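3-dehydroquinate dehydratase (Clostridium difficile, PDB 4H3D) catalyses the cis-dehydration of 3-dehydroquinate to 3-dehydroshikimate through an imine with an active-site lysine, the third step of the chorismate pathway. Local coordinates at residues 203-208 with 225-230; 18-23 with 219-224; 141-146 with 170-175; 22-27 with 44-49; 215-220 with 239-244. All blocks are in the same frame, centred on the assembly; numbering follows the deposited sequence.

Contact 1. Residues 203-208 with 225-230; sequences PIITMS and SALTFG. With SHL (5-hydroxy-6-methyl-4-oxo-4H-pyran-2-carboxylic acid), chain I.
Ile204 O receives the amide of Ala226 in a short, nearly straight bond (N to O 2.8 Å, 164° at the hydrogen). Two residues on, Thr206 N donates to the side-chain oxygen Ser225 OG at 3.0 Å; with OG anti to its own backbone N (chi1 -176°), the hydroxyl rather than a backbone carbonyl is the acceptor. Beyond this the strands diverge, and a water donates to both Thr206 O and Leu227 O, bridging the backbones. Apolar groups flank the polar seam: Ile205 lies alongside Leu227, CG1 to CB 3.8 Å, while its CG2 comes to the edge of the Phe229 ring. In one of its two conformers Met207 brings CE obliquely to Phe229 CD1, 3.6 Å away, and CAL, the ligand carbon bonded to Lys174, sits over one ring face, offset toward the rim. Strands 205-208 and 227-229 thus meet where the eight-stranded TIM barrel closes, strand 172-177 flanking the first, strand 21-26 the second, and helix 182-199 packing on Ile204 and Thr206.

Contact 2. Residues 18-23 with 219-224; sequences GRPKIC and CGEIFG
Glu221 sends CG anti to its backbone N (chi1 -168°) and then runs extended toward Arg19, the two side chains crossing at about a right angle. Its OE2 passes 3.7 Å from Arg19 CA. The arginine chain also starts with CG anti to the backbone N but bends at chi3 (71°), and its guanidinium, 6.2 Å from Glu221 OE2 when measured at Arg19 NE, is engaged elsewhere: NE and NH2 both donate side-on to Pro20 O, nearly in the guanidinium plane, while NH1 bonds Asn247 and Asn251. Glu221 OE1 in turn bonds His254, so helix 243-256 takes polar groups from both segments. Van der Waals packing is what joins the two segments directly. Pro20 puts CG 3.5 Å from Glu221 N and CD 3.7 Å from Glu221 CB, both atoms lying against the first turn of helix 220-223. Pro20 CG also lies 3.8 Å from Gly220 C, close against the glycine backbone. Cys219 is the N-cap residue of that short helix, and Gly224 leaves it with positive phi. The arrangement belongs to the closing end of a TIM barrel, where the approach to the first strand, 21-26, rests on a short helix just ahead of the last, 227-229.

Contact 3. Residues 141-146 with 170-175; sequences KVIISN and ADLPKI. With SHL (5-hydroxy-6-methyl-4-oxo-4H-pyran-2-carboxylic acid), chain I.
A beta-alpha-beta crossover of the TIM barrel, strand 141-148 and helix 155-167 leading to strand 172-177, carries the Schiff-base lysine of the active site. Lys174 N donates to Ile144 O at 2.9 Å, and Lys174 O accepts from Asn146 N at 3.1 Å, fixing the lysine backbone between two residues of the adjacent parallel strand. From there the side chain is fully extended, CG anti to the backbone N (chi1 174°), past Ile143 CG2 and Ser145 CB, until NZ joins CAL of the ligand covalently at 1.5 Å. At the strand entrance Asp171 OD2 takes Val142 N at 2.8 Å on the anti side of the carboxylate, 19° out of its plane; Arg6 and His136 hold the same carboxylate from outside. Leu172 N bonds Val142 O. On the other face Ile144 CG1 presses unusually tightly on Ala170 CB, 3.4 Å apart. Ile143, Ser145, Leu172 and Lys174 line the barrel interior, whereas Val142, Ile144 and Pro173 meet helices 125-137 and 155-167, with strand 116-120 continuing the sheet beyond 141-148.

Contact 4. Residues 22-27 with 44-49; sequences ICVPII and ACLDII
Ile22 is held at both ends of its backbone by Asp47 and Ile48. Its O accepts two amides, Asp47 N at 2.9 Å in the carbonyl plane and Ile48 N at 3.0 Å, tilted 22° from it. Its N donates to Asp47 OD2 at 2.8 Å, nearly straight (166°), using the anti lone pair of that oxygen; CG of Asp47 stands beside its own backbone N (chi1 -61°), from where the carboxylate reaches back to the neighbouring strand. Val24 N to Ile48 O, 3.0 Å, continues the parallel ladder. Around these bonds pack Cys23 SG against Ile48 CG2 on one face and Val24 CG2 against Leu46 CD2 on the other, where Ile26 CD1 also lies 3.7 Å from Ile49 CG2. Further out, Leu41 of helix 31-41 covers Val24, Ile26 and Leu46, completing the beta-alpha-beta unit. An aspartate thus supplies the acceptor at the start of the ladder, before strand 48-52 begins. Its negative charge would be expected to strengthen the bond from Ile22 N, an effect that a long, weak ion pair from Arg19 to OD2 may partly offset.

Contact 5. Residues 215-220 with 239-244; sequences ISRLCG and GQISFK. With SHL (5-hydroxy-6-methyl-4-oxo-4H-pyran-2-carboxylic acid), chain I.
Arg217 and Gln240 converge on one carboxylate of the bound ligand, and the close fit of this contact is concentrated there. The guanidinium presents two nitrogens: NH1 donates to OAD and NH2 to OAA, each at 2.7 Å and almost straight (175° and 172°). In one of its two conformers Gln240 NE2 adds a longer bond to OAA, 3.2 Å and more bent at 141°, which would give OAA a second grip. The arginine chain is extended from CG to NE, spanning the distance from its short helix to the pocket. Gly239 O lies obliquely by the guanidinium, 3.2 Å from Arg217 NE. The cationic guanidinium, with two bonds, would be expected to favour the ionised carboxylate. Away from the ligand the fit is looser. The side chains of Arg217 and Ile241 slide past each other in opposite directions, CD to CG2 4.1 Å, and Leu218 CD2 meets Ile241 CD1 at 3.8 Å; the backbones stay apart, 8.5 Å from Arg217 CA to Ile241 CA. The second subunit borders this apolar side, its Leu253 on Leu218 and its Leu252 on Ile241. Within the chain, Leu246 of helix 243-256 packs on both Leu218 and Ile241, while Met207 of strand 205-208 touches Arg217.

How the contacts relate
One parallel barrel sheet ties contacts 1 to 4 together. Contacts 4 and 3 are beta-alpha-beta pairings on separate parts of the barrel, in that chain order, their centres about 17 Å apart and not touching. Contact 1 closes the ring between strands 205-208 and 227-229, bordering contact 3 through strand 172-177 and contact 4 through strand 21-26. Contact 2 starts from the same strand as contact 4, sharing Ile22 and Cys23, and ends at the helix that leads into contact 1; its segments alternate along the chain with those of contact 1. Contact 5 shares Cys219 and Gly220 with contact 2, and both adjoin the second subunit. Contacts 1, 3 and 5 all reach the ligand, so segments far apart in sequence build one pocket.

Contact 1. Residues 203-208 with 225-230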
# COMPACT_ATOMS: atom_id res chain seq x y z
N PRO B 203 11.08 0.80 -18.39
CA PRO B 203 10.31 0.44 -17.21
C PRO B 203 10.93 -0.75 -16.50
O PRO B 203 11.59 -1.58 -17.14
CB PRO B 203 8.92 0.09 -17.77
CG PRO B 203 8.96 0.51 -19.25
CD PRO B 203 10.40 0.40 -19.63
N ILE B 204 10.72 -0.81 -15.19
CA ILE B 204 11.23 -1.87 -14.35
C ILE B 204 10.09 -2.48 -13.56
O ILE B 204 9.02 -1.86 -13.39
CB ILE B 204 12.33 -1.38 -13.38
CG1 ILE B 204 11.76 -0.39 -12.36
CG2 ILE B 204 13.50 -0.73 -14.19
CD1 ILE B 204 12.75 0.09 -11.34
N ILE B 205 10.32 -3.71 -13.11
CA ILE B 205 9.37 -4.49 -12.35
C ILE B 205 10.06 -4.95 -11.07
O ILE B 205 11.10 -5.60 -11.12
CB ILE B 205 8.98 -5.78 -13.12
CG1 ILE B 205 8.42 -5.43 -14.51
CG2 ILE B 205 7.98 -6.63 -12.31
CD1 ILE B 205 8.41 -6.67 -15.49
N THR B 206 9.47 -4.64 -9.91
CA THR B 206 10.05 -5.06 -8.64
C THR B 206 8.99 -5.47 -7.68
O THR B 206 7.83 -4.97 -7.74
CB THR B 206 10.83 -3.93 -7.93
OG1 THR B 206 9.91 -2.91 -7.47
CG2 THR B 206 11.88 -3.31 -8.89
N MET B 207 9.34 -6.38 -6.77
CA MET B 207 8.44 -6.80 -5.71
C MET B 207 9.19 -7.35 -4.52
O MET B 207 10.31 -7.85 -4.64
CB MET B 207 7.43 -7.84 -6.18
CG MET B 207 8.00 -9.22 -6.38
SD MET B 207 6.76 -10.38 -6.97
CE MET B 207 6.31 -9.63 -8.54
N SER B 208 8.54 -7.22 -3.37
CA SER B 208 8.99 -7.74 -2.11
C SER B 208 7.93 -8.79 -1.84
O SER B 208 6.74 -8.48 -1.80
CB SER B 208 8.97 -6.66 -1.01
OG SER B 208 9.45 -7.19 0.19
N SER B 225 7.41 0.60 -9.93
CA SER B 225 7.25 -0.71 -10.56
C SER B 225 6.13 -0.61 -11.62
O SER B 225 5.01 -0.13 -11.32
CB SER B 225 6.99 -1.83 -9.56
OG SER B 225 6.94 -3.08 -10.24
N ALA B 226 6.43 -1.04 -12.83
CA ALA B 226 5.53 -0.90 -13.99
C ALA B 226 4.52 -2.01 -14.17
O ALA B 226 3.52 -1.83 -14.87
CB ALA B 226 6.36 -0.75 -15.28
N LEU B 227 4.77 -3.15 -13.52
CA LEU B 227 3.92 -4.33 -13.65
C LEU B 227 3.76 -5.00 -12.28
O LEU B 227 4.74 -5.13 -11.53
CB LEU B 227 4.58 -5.30 -14.64
CG LEU B 227 3.77 -6.48 -15.16
CD1 LEU B 227 2.58 -5.96 -15.92
CD2 LEU B 227 4.59 -7.37 -16.03
N THR B 228 2.53 -5.41 -11.94
CA THR B 228 2.27 -6.04 -10.67
C THR B 228 1.51 -7.34 -10.96
O THR B 228 0.73 -7.42 -11.91
CB THR B 228 1.52 -5.11 -9.70
OG1 THR B 228 1.34 -5.78 -8.45
CG2 THR B 228 0.18 -4.68 -10.28
N PHE B 229 1.78 -8.36 -10.16
CA PHE B 229 1.21 -9.68 -10.38
C PHE B 229 0.11 -10.04 -9.38
O PHE B 229 0.29 -9.95 -8.16
CB PHE B 229 2.32 -10.73 -10.33
CG PHE B 229 3.30 -10.63 -11.48
CD1 PHE B 229 4.24 -9.62 -11.53
CD2 PHE B 229 3.27 -11.56 -12.51
CE1 PHE B 229 5.14 -9.53 -12.61
CE2 PHE B 229 4.17 -11.47 -13.58
CZ PHE B 229 5.09 -10.45 -13.62
N GLY B 230 -1.04 -10.43 -9.90
CA GLY B 230 -2.18 -10.83 -9.07
C GLY B 230 -2.40 -12.33 -9.22
O GLY B 230 -1.94 -12.94 -10.18
OAD SHL I . 3.78 -12.55 -7.79
CAH SHL I . 4.75 -13.18 -7.30
OAA SHL I . 4.70 -13.64 -6.13
CAK SHL I . 5.92 -13.38 -8.12
OAG SHL I . 5.93 -12.83 -9.45
CAF SHL I . 6.98 -13.18 -10.32
CAL SHL I . 6.90 -12.77 -11.61
CAJ SHL I . 7.94 -13.99 -9.85
OAC SHL I . 8.94 -14.37 -10.65
CAI SHL I . 7.93 -14.44 -8.55
CAE SHL I . 6.94 -14.13 -7.70
OAB SHL I . 8.92 -15.20 -8.11
O HOH W 1 5.40 -5.91 -9.03

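Contact 2. Residues 18-23 with 219-224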
# COMPACT_ATOMS: atom_id res chain seq x y z
N GLY B 18 1.19 5.52 -17.12
CA GLY B 18 0.04 5.53 -16.23
C GLY B 18 0.04 4.52 -15.08
O GLY B 18 1.04 4.32 -14.39
N ARG B 19 -1.11 3.89 -14.89
CA ARG B 19 -1.32 2.96 -13.83
C ARG B 19 -0.50 1.70 -14.13
O ARG B 19 -0.37 1.33 -15.30
CB ARG B 19 -2.80 2.61 -13.77
CG ARG B 19 -3.28 2.12 -12.42
CD ARG B 19 -4.52 1.26 -12.57
NE ARG B 19 -4.14 -0.00 -13.19
CZ ARG B 19 -4.95 -1.04 -13.34
NH1 ARG B 19 -6.21 -0.99 -12.93
NH2 ARG B 19 -4.48 -2.15 -13.92
N PRO B 20 0.08 1.05 -13.11
CA PRO B 20 0.79 -0.19 -13.37
C PRO B 20 -0.13 -1.22 -14.00
O PRO B 20 -1.33 -1.23 -13.72
CB PRO B 20 1.18 -0.67 -11.97
CG PRO B 20 1.28 0.57 -11.17
CD PRO B 20 0.29 1.52 -11.73
N LYS B 21 0.44 -2.08 -14.83
CA LYS B 21 -0.34 -3.11 -15.49
C LYS B 21 -0.38 -4.35 -14.62
O LYS B 21 0.59 -4.67 -13.93
CB LYS B 21 0.25 -3.42 -16.87
CG LYS B 21 0.50 -2.15 -17.73
CD LYS B 21 -0.76 -1.33 -17.95
CE LYS B 21 -0.48 -0.08 -18.79
NZ LYS B 21 0.35 0.93 -18.02
N ILE B 22 -1.50 -5.05 -14.66
CA ILE B 22 -1.68 -6.26 -13.86
C ILE B 22 -1.50 -7.49 -14.71
O ILE B 22 -2.15 -7.64 -15.78
CB ILE B 22 -3.08 -6.33 -13.24
CG1 ILE B 22 -3.31 -5.15 -12.30
CG2 ILE B 22 -3.25 -7.65 -12.46
CD1 ILE B 22 -4.71 -5.10 -11.71
N CYS B 23 -0.64 -8.39 -14.24
CA CYS B 23 -0.36 -9.65 -14.89
C CYS B 23 -0.84 -10.79 -14.00
O CYS B 23 -0.62 -10.77 -12.78
CB CYS B 23 1.15 -9.81 -15.11
SG CYS B 23 1.63 -11.27 -15.98
N CYS B 219 1.90 -0.21 -4.76
CA CYS B 219 2.38 1.17 -4.89
C CYS B 219 3.30 1.46 -6.07
O CYS B 219 4.10 2.40 -6.01
CB CYS B 219 3.09 1.55 -3.59
SG CYS B 219 4.60 0.62 -3.34
N GLY B 220 3.17 0.69 -7.14
CA GLY B 220 3.99 0.89 -8.32
C GLY B 220 3.90 2.27 -8.96
O GLY B 220 4.92 2.81 -9.42
N GLU B 221 2.71 2.86 -8.97
CA GLU B 221 2.56 4.15 -9.61
C GLU B 221 3.39 5.21 -8.92
O GLU B 221 3.92 6.11 -9.57
CB GLU B 221 1.08 4.56 -9.70
CG GLU B 221 0.85 5.75 -10.60
CD GLU B 221 -0.62 5.98 -10.90
OE1 GLU B 221 -0.97 7.12 -11.27
OE2 GLU B 221 -1.42 5.03 -10.76
N ILE B 222 3.52 5.11 -7.62
CA ILE B 222 4.31 6.08 -6.88
C ILE B 222 5.81 5.75 -6.86
O ILE B 222 6.64 6.61 -7.13
CB ILE B 222 3.79 6.25 -5.44
CG1 ILE B 222 2.45 7.01 -5.46
CG2 ILE B 222 4.80 7.02 -4.57
CD1 ILE B 222 2.55 8.47 -5.96
N PHE B 223 6.16 4.50 -6.58
CA PHE B 223 7.57 4.15 -6.43
C PHE B 223 8.29 3.71 -7.71
O PHE B 223 9.50 3.83 -7.79
CB PHE B 223 7.75 3.18 -5.27
CG PHE B 223 7.39 3.79 -3.96
CD1 PHE B 223 8.29 4.61 -3.30
CD2 PHE B 223 6.13 3.64 -3.44
CE1 PHE B 223 7.95 5.21 -2.11
CE2 PHE B 223 5.78 4.25 -2.23
CZ PHE B 223 6.69 5.03 -1.58
N GLY B 224 7.55 3.23 -8.68
CA GLY B 224 8.13 2.95 -9.99
C GLY B 224 7.97 1.59 -10.62
O GLY B 224 8.38 1.42 -11.77

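Contact 3. Residues 141-146 with 170-175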
# COMPACT_ATOMS: atom_id res chain seq x y z
N LYS B 141 9.17 -8.95 -26.64
CA LYS B 141 9.76 -8.20 -25.54
C LYS B 141 10.35 -9.13 -24.49
O LYS B 141 9.88 -10.25 -24.27
CB LYS B 141 8.74 -7.26 -24.90
CG LYS B 141 8.07 -6.32 -25.88
CD LYS B 141 9.06 -5.46 -26.66
CE LYS B 141 8.30 -4.53 -27.60
NZ LYS B 141 9.21 -3.79 -28.51
N VAL B 142 11.40 -8.68 -23.82
CA VAL B 142 12.07 -9.55 -22.88
C VAL B 142 12.13 -8.98 -21.47
O VAL B 142 12.50 -7.84 -21.26
CB VAL B 142 13.50 -9.88 -23.34
CG1 VAL B 142 14.22 -10.80 -22.30
CG2 VAL B 142 13.47 -10.56 -24.71
N ILE B 143 11.70 -9.81 -20.54
CA ILE B 143 11.85 -9.55 -19.13
C ILE B 143 13.09 -10.38 -18.74
O ILE B 143 13.16 -11.56 -19.07
CB ILE B 143 10.64 -10.10 -18.30
CG1 ILE B 143 9.41 -9.22 -18.49
CG2 ILE B 143 10.98 -10.16 -16.82
CD1 ILE B 143 8.17 -9.77 -17.79
N ILE B 144 14.08 -9.75 -18.11
CA ILE B 144 15.20 -10.52 -17.55
C ILE B 144 14.92 -10.47 -16.05
O ILE B 144 14.76 -9.41 -15.48
CB ILE B 144 16.57 -9.95 -17.89
CG1 ILE B 144 16.78 -9.97 -19.41
CG2 ILE B 144 17.67 -10.74 -17.15
CD1 ILE B 144 18.17 -9.47 -19.90
N SER B 145 14.81 -11.63 -15.43
CA SER B 145 14.43 -11.67 -14.03
C SER B 145 15.49 -12.26 -13.11
O SER B 145 16.37 -13.01 -13.53
CB SER B 145 13.14 -12.49 -13.87
OG SER B 145 13.35 -13.85 -14.21
N ASN B 146 15.37 -11.90 -11.84
CA ASN B 146 16.23 -12.42 -10.77
C ASN B 146 15.42 -12.50 -9.49
O ASN B 146 14.59 -11.62 -9.20
CB ASN B 146 17.46 -11.55 -10.59
CG ASN B 146 18.40 -12.05 -9.50
OD1 ASN B 146 18.66 -11.33 -8.53
ND2 ASN B 146 18.88 -13.27 -9.63
N ALA B 170 17.44 -6.22 -21.58
CA ALA B 170 16.06 -6.48 -21.11
C ALA B 170 15.20 -5.28 -21.47
O ALA B 170 15.61 -4.14 -21.30
CB ALA B 170 16.02 -6.68 -19.61
N ASP B 171 14.01 -5.53 -22.00
CA ASP B 171 13.06 -4.46 -22.20
C ASP B 171 12.48 -4.10 -20.82
O ASP B 171 12.14 -2.94 -20.58
CB ASP B 171 11.94 -4.92 -23.14
CG ASP B 171 12.45 -5.23 -24.53
OD1 ASP B 171 12.67 -4.29 -25.30
OD2 ASP B 171 12.61 -6.43 -24.85
N LEU B 172 12.42 -5.10 -19.93
CA LEU B 172 11.82 -4.95 -18.60
C LEU B 172 12.58 -5.73 -17.53
O LEU B 172 12.32 -6.93 -17.32
CB LEU B 172 10.35 -5.45 -18.62
CG LEU B 172 9.35 -4.71 -19.52
CD1 LEU B 172 8.04 -5.50 -19.62
CD2 LEU B 172 9.10 -3.28 -19.02
N PRO B 173 13.55 -5.09 -16.88
CA PRO B 173 14.23 -5.71 -15.75
C PRO B 173 13.24 -6.05 -14.65
O PRO B 173 12.36 -5.24 -14.35
CB PRO B 173 15.17 -4.62 -15.26
CG PRO B 173 15.41 -3.76 -16.42
CD PRO B 173 14.14 -3.79 -17.23
N LYS B 174 13.40 -7.23 -14.04
CA LYS B 174 12.50 -7.65 -12.98
C LYS B 174 13.27 -8.25 -11.83
O LYS B 174 14.15 -9.10 -12.03
CB LYS B 174 11.53 -8.71 -13.49
CG LYS B 174 10.62 -9.32 -12.37
CD LYS B 174 9.74 -10.40 -12.90
CE LYS B 174 8.87 -10.98 -11.78
NZ LYS B 174 8.02 -12.11 -12.26
N ILE B 175 12.95 -7.82 -10.62
CA ILE B 175 13.56 -8.39 -9.43
C ILE B 175 12.54 -8.63 -8.35
O ILE B 175 11.65 -7.81 -8.11
CB ILE B 175 14.80 -7.57 -8.91
CG1 ILE B 175 15.62 -8.45 -7.96
CG2 ILE B 175 14.39 -6.27 -8.24
CD1 ILE B 175 16.98 -7.88 -7.62
OAD SHL I . 3.78 -12.55 -7.79
CAH SHL I . 4.75 -13.18 -7.30
OAA SHL I . 4.70 -13.64 -6.13
CAK SHL I . 5.92 -13.38 -8.12
OAG SHL I . 5.93 -12.83 -9.45
CAF SHL I . 6.98 -13.18 -10.32
CAL SHL I . 6.90 -12.77 -11.61
CAJ SHL I . 7.94 -13.99 -9.85
OAC SHL I . 8.94 -14.37 -10.65
CAI SHL I . 7.93 -14.44 -8.55
CAE SHL I . 6.94 -14.13 -7.70
OAB SHL I . 8.92 -15.20 -8.11

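Contact 4. Residues 22-27 with 44-49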
# COMPACT_ATOMS: atom_id res chain seq x y z
N ILE B 22 -1.50 -5.05 -14.66
CA ILE B 22 -1.68 -6.26 -13.86
C ILE B 22 -1.50 -7.49 -14.71
O ILE B 22 -2.15 -7.64 -15.78
CB ILE B 22 -3.08 -6.33 -13.24
CG1 ILE B 22 -3.31 -5.15 -12.30
CG2 ILE B 22 -3.25 -7.65 -12.46
CD1 ILE B 22 -4.71 -5.10 -11.71
N CYS B 23 -0.64 -8.39 -14.24
CA CYS B 23 -0.36 -9.65 -14.89
C CYS B 23 -0.84 -10.79 -14.00
O CYS B 23 -0.62 -10.77 -12.78
CB CYS B 23 1.15 -9.81 -15.11
SG CYS B 23 1.63 -11.27 -15.98
N VAL B 24 -1.51 -11.77 -14.60
CA VAL B 24 -2.01 -12.92 -13.87
C VAL B 24 -1.48 -14.19 -14.52
O VAL B 24 -1.58 -14.36 -15.73
CB VAL B 24 -3.55 -12.96 -13.91
CG1 VAL B 24 -4.07 -14.11 -13.07
CG2 VAL B 24 -4.13 -11.62 -13.43
N PRO B 25 -0.89 -15.10 -13.71
CA PRO B 25 -0.39 -16.35 -14.27
C PRO B 25 -1.40 -17.48 -14.42
O PRO B 25 -2.38 -17.56 -13.67
CB PRO B 25 0.69 -16.79 -13.26
CG PRO B 25 0.36 -16.15 -12.02
CD PRO B 25 -0.40 -14.89 -12.34
N ILE B 26 -1.12 -18.33 -15.41
CA ILE B 26 -1.83 -19.58 -15.65
C ILE B 26 -0.81 -20.63 -15.23
O ILE B 26 0.35 -20.63 -15.71
CB ILE B 26 -2.20 -19.75 -17.14
CG1 ILE B 26 -3.31 -18.76 -17.48
CG2 ILE B 26 -2.64 -21.21 -17.44
CD1 ILE B 26 -3.74 -18.77 -18.95
N ILE B 27 -1.22 -21.52 -14.33
CA ILE B 27 -0.31 -22.50 -13.76
C ILE B 27 -0.78 -23.95 -13.93
O ILE B 27 -0.31 -24.86 -13.24
CB ILE B 27 -0.06 -22.19 -12.26
CG1 ILE B 27 -1.37 -22.21 -11.47
CG2 ILE B 27 0.58 -20.82 -12.10
CD1 ILE B 27 -1.16 -22.11 -9.98
N ALA B 44 -11.77 -10.44 -18.01
CA ALA B 44 -11.67 -9.76 -16.73
C ALA B 44 -10.79 -8.52 -16.92
O ALA B 44 -10.16 -8.37 -17.97
CB ALA B 44 -11.07 -10.69 -15.69
N CYS B 45 -10.76 -7.65 -15.92
CA CYS B 45 -9.93 -6.46 -16.01
C CYS B 45 -8.54 -6.81 -15.56
O CYS B 45 -8.22 -6.76 -14.38
CB CYS B 45 -10.48 -5.33 -15.16
SG CYS B 45 -12.10 -4.80 -15.65
N LEU B 46 -7.75 -7.23 -16.52
CA LEU B 46 -6.35 -7.52 -16.30
C LEU B 46 -5.67 -7.07 -17.59
O LEU B 46 -6.34 -6.84 -18.60
CB LEU B 46 -6.14 -9.01 -16.03
CG LEU B 46 -6.55 -10.01 -17.10
CD1 LEU B 46 -5.60 -9.92 -18.30
CD2 LEU B 46 -6.55 -11.42 -16.52
N ASP B 47 -4.36 -6.94 -17.56
CA ASP B 47 -3.65 -6.41 -18.69
C ASP B 47 -2.85 -7.45 -19.44
O ASP B 47 -2.81 -7.43 -20.65
CB ASP B 47 -2.74 -5.28 -18.20
CG ASP B 47 -3.52 -4.15 -17.58
OD1 ASP B 47 -4.34 -3.54 -18.29
OD2 ASP B 47 -3.33 -3.86 -16.37
N ILE B 48 -2.22 -8.36 -18.72
CA ILE B 48 -1.33 -9.34 -19.30
C ILE B 48 -1.56 -10.68 -18.64
O ILE B 48 -1.84 -10.76 -17.44
CB ILE B 48 0.15 -8.93 -19.04
CG1 ILE B 48 0.45 -7.56 -19.65
CG2 ILE B 48 1.14 -10.00 -19.56
CD1 ILE B 48 1.83 -7.01 -19.28
N ILE B 49 -1.44 -11.73 -19.43
CA ILE B 49 -1.54 -13.09 -18.94
C ILE B 49 -0.15 -13.73 -19.07
O ILE B 49 0.50 -13.58 -20.09
CB ILE B 49 -2.57 -13.91 -19.74
CG1 ILE B 49 -3.98 -13.40 -19.43
CG2 ILE B 49 -2.45 -15.38 -19.38
CD1 ILE B 49 -5.10 -14.07 -20.26

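Contact 5. Residues 215-220 with 239-244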
# COMPACT_ATOMS: atom_id res chain seq x y z
N ILE B 215 2.66 -4.38 0.10
CA ILE B 215 2.65 -2.97 -0.29
C ILE B 215 3.38 -2.78 -1.61
O ILE B 215 2.99 -1.93 -2.44
CB ILE B 215 3.33 -2.05 0.80
CG1 ILE B 215 3.32 -0.57 0.38
CG2 ILE B 215 4.77 -2.49 1.09
CD1 ILE B 215 4.02 0.39 1.40
N SER B 216 4.43 -3.57 -1.82
CA SER B 216 5.23 -3.47 -3.03
C SER B 216 4.44 -3.84 -4.29
O SER B 216 4.88 -3.52 -5.39
CB SER B 216 6.46 -4.35 -2.94
OG SER B 216 6.12 -5.73 -3.00
N ARG B 217 3.31 -4.52 -4.12
CA ARG B 217 2.46 -4.91 -5.24
C ARG B 217 1.41 -3.86 -5.52
O ARG B 217 0.75 -3.89 -6.57
CB ARG B 217 1.70 -6.20 -4.94
CG ARG B 217 2.57 -7.36 -4.63
CD ARG B 217 1.75 -8.62 -4.42
NE ARG B 217 2.61 -9.75 -4.06
CZ ARG B 217 3.10 -10.65 -4.91
NH1 ARG B 217 2.79 -10.60 -6.21
NH2 ARG B 217 3.87 -11.62 -4.46
N LEU B 218 1.26 -2.92 -4.58
CA LEU B 218 0.20 -1.92 -4.67
C LEU B 218 0.66 -0.55 -5.09
O LEU B 218 -0.10 0.18 -5.70
CB LEU B 218 -0.49 -1.77 -3.30
CG LEU B 218 -1.04 -3.02 -2.61
CD1 LEU B 218 -1.67 -2.66 -1.28
CD2 LEU B 218 -2.06 -3.72 -3.50
N CYS B 219 1.90 -0.21 -4.76
CA CYS B 219 2.38 1.17 -4.89
C CYS B 219 3.30 1.46 -6.07
O CYS B 219 4.10 2.40 -6.01
CB CYS B 219 3.09 1.55 -3.59
SG CYS B 219 4.60 0.62 -3.34
N GLY B 220 3.17 0.69 -7.14
CA GLY B 220 3.99 0.89 -8.32
C GLY B 220 3.90 2.27 -8.96
O GLY B 220 4.92 2.81 -9.42
N GLY B 239 0.56 -13.80 0.92
CA GLY B 239 1.50 -12.92 0.25
C GLY B 239 1.05 -12.63 -1.19
O GLY B 239 1.78 -12.01 -1.97
N GLN B 240 -0.16 -13.09 -1.54
CA GLN B 240 -0.74 -12.90 -2.87
C GLN B 240 -2.04 -12.11 -2.75
O GLN B 240 -2.69 -12.12 -1.71
CB GLN B 240 -1.04 -14.25 -3.52
CG GLN B 240 0.17 -15.17 -3.72
CD GLN B 240 1.10 -14.75 -4.87
OE1 GLN B 240 0.75 -13.90 -5.70
NE2 GLN B 240 2.28 -15.35 -4.91
N ILE B 241 -2.41 -11.43 -3.83
CA ILE B 241 -3.64 -10.64 -3.86
C ILE B 241 -4.38 -11.06 -5.14
O ILE B 241 -3.77 -11.12 -6.20
CB ILE B 241 -3.33 -9.11 -3.81
CG1 ILE B 241 -4.59 -8.27 -3.95
CG2 ILE B 241 -2.36 -8.71 -4.89
CD1 ILE B 241 -4.34 -6.78 -3.74
N SER B 242 -5.67 -11.39 -5.03
CA SER B 242 -6.43 -11.80 -6.22
C SER B 242 -6.46 -10.59 -7.16
O SER B 242 -6.52 -9.43 -6.69
CB SER B 242 -7.84 -12.23 -5.86
OG SER B 242 -8.64 -11.12 -5.54
N PHE B 243 -6.43 -10.85 -8.45
CA PHE B 243 -6.29 -9.77 -9.44
C PHE B 243 -7.43 -8.76 -9.45
O PHE B 243 -7.20 -7.58 -9.75
CB PHE B 243 -6.00 -10.34 -10.85
CG PHE B 243 -7.20 -10.91 -11.55
CD1 PHE B 243 -7.99 -10.10 -12.35
CD2 PHE B 243 -7.51 -12.25 -11.45
CE1 PHE B 243 -9.10 -10.62 -13.01
CE2 PHE B 243 -8.61 -12.77 -12.10
CZ PHE B 243 -9.40 -11.96 -12.88
N LYS B 244 -8.63 -9.19 -9.09
CA LYS B 244 -9.79 -8.28 -9.04
C LYS B 244 -9.57 -7.24 -7.94
O LYS B 244 -9.77 -6.03 -8.14
CB LYS B 244 -11.09 -9.04 -8.76
CG LYS B 244 -11.49 -10.02 -9.84
CD LYS B 244 -12.75 -10.81 -9.46
CE LYS B 244 -13.02 -11.92 -10.45
NZ LYS B 244 -14.31 -12.64 -10.16
OAD SHL I . 3.78 -12.55 -7.79
CAH SHL I . 4.75 -13.18 -7.30
OAA SHL I . 4.70 -13.64 -6.13
CAK SHL I . 5.92 -13.38 -8.12
OAG SHL I . 5.93 -12.83 -9.45
CAF SHL I . 6.98 -13.18 -10.32
CAL SHL I . 6.90 -12.77 -11.61
CAJ SHL I . 7.94 -13.99 -9.85
OAC SHL I . 8.94 -14.37 -10.65
CAI SHL I . 7.93 -14.44 -8.55
CAE SHL I . 6.94 -14.13 -7.70
OAB SHL I . 8.92 -15.20 -8.11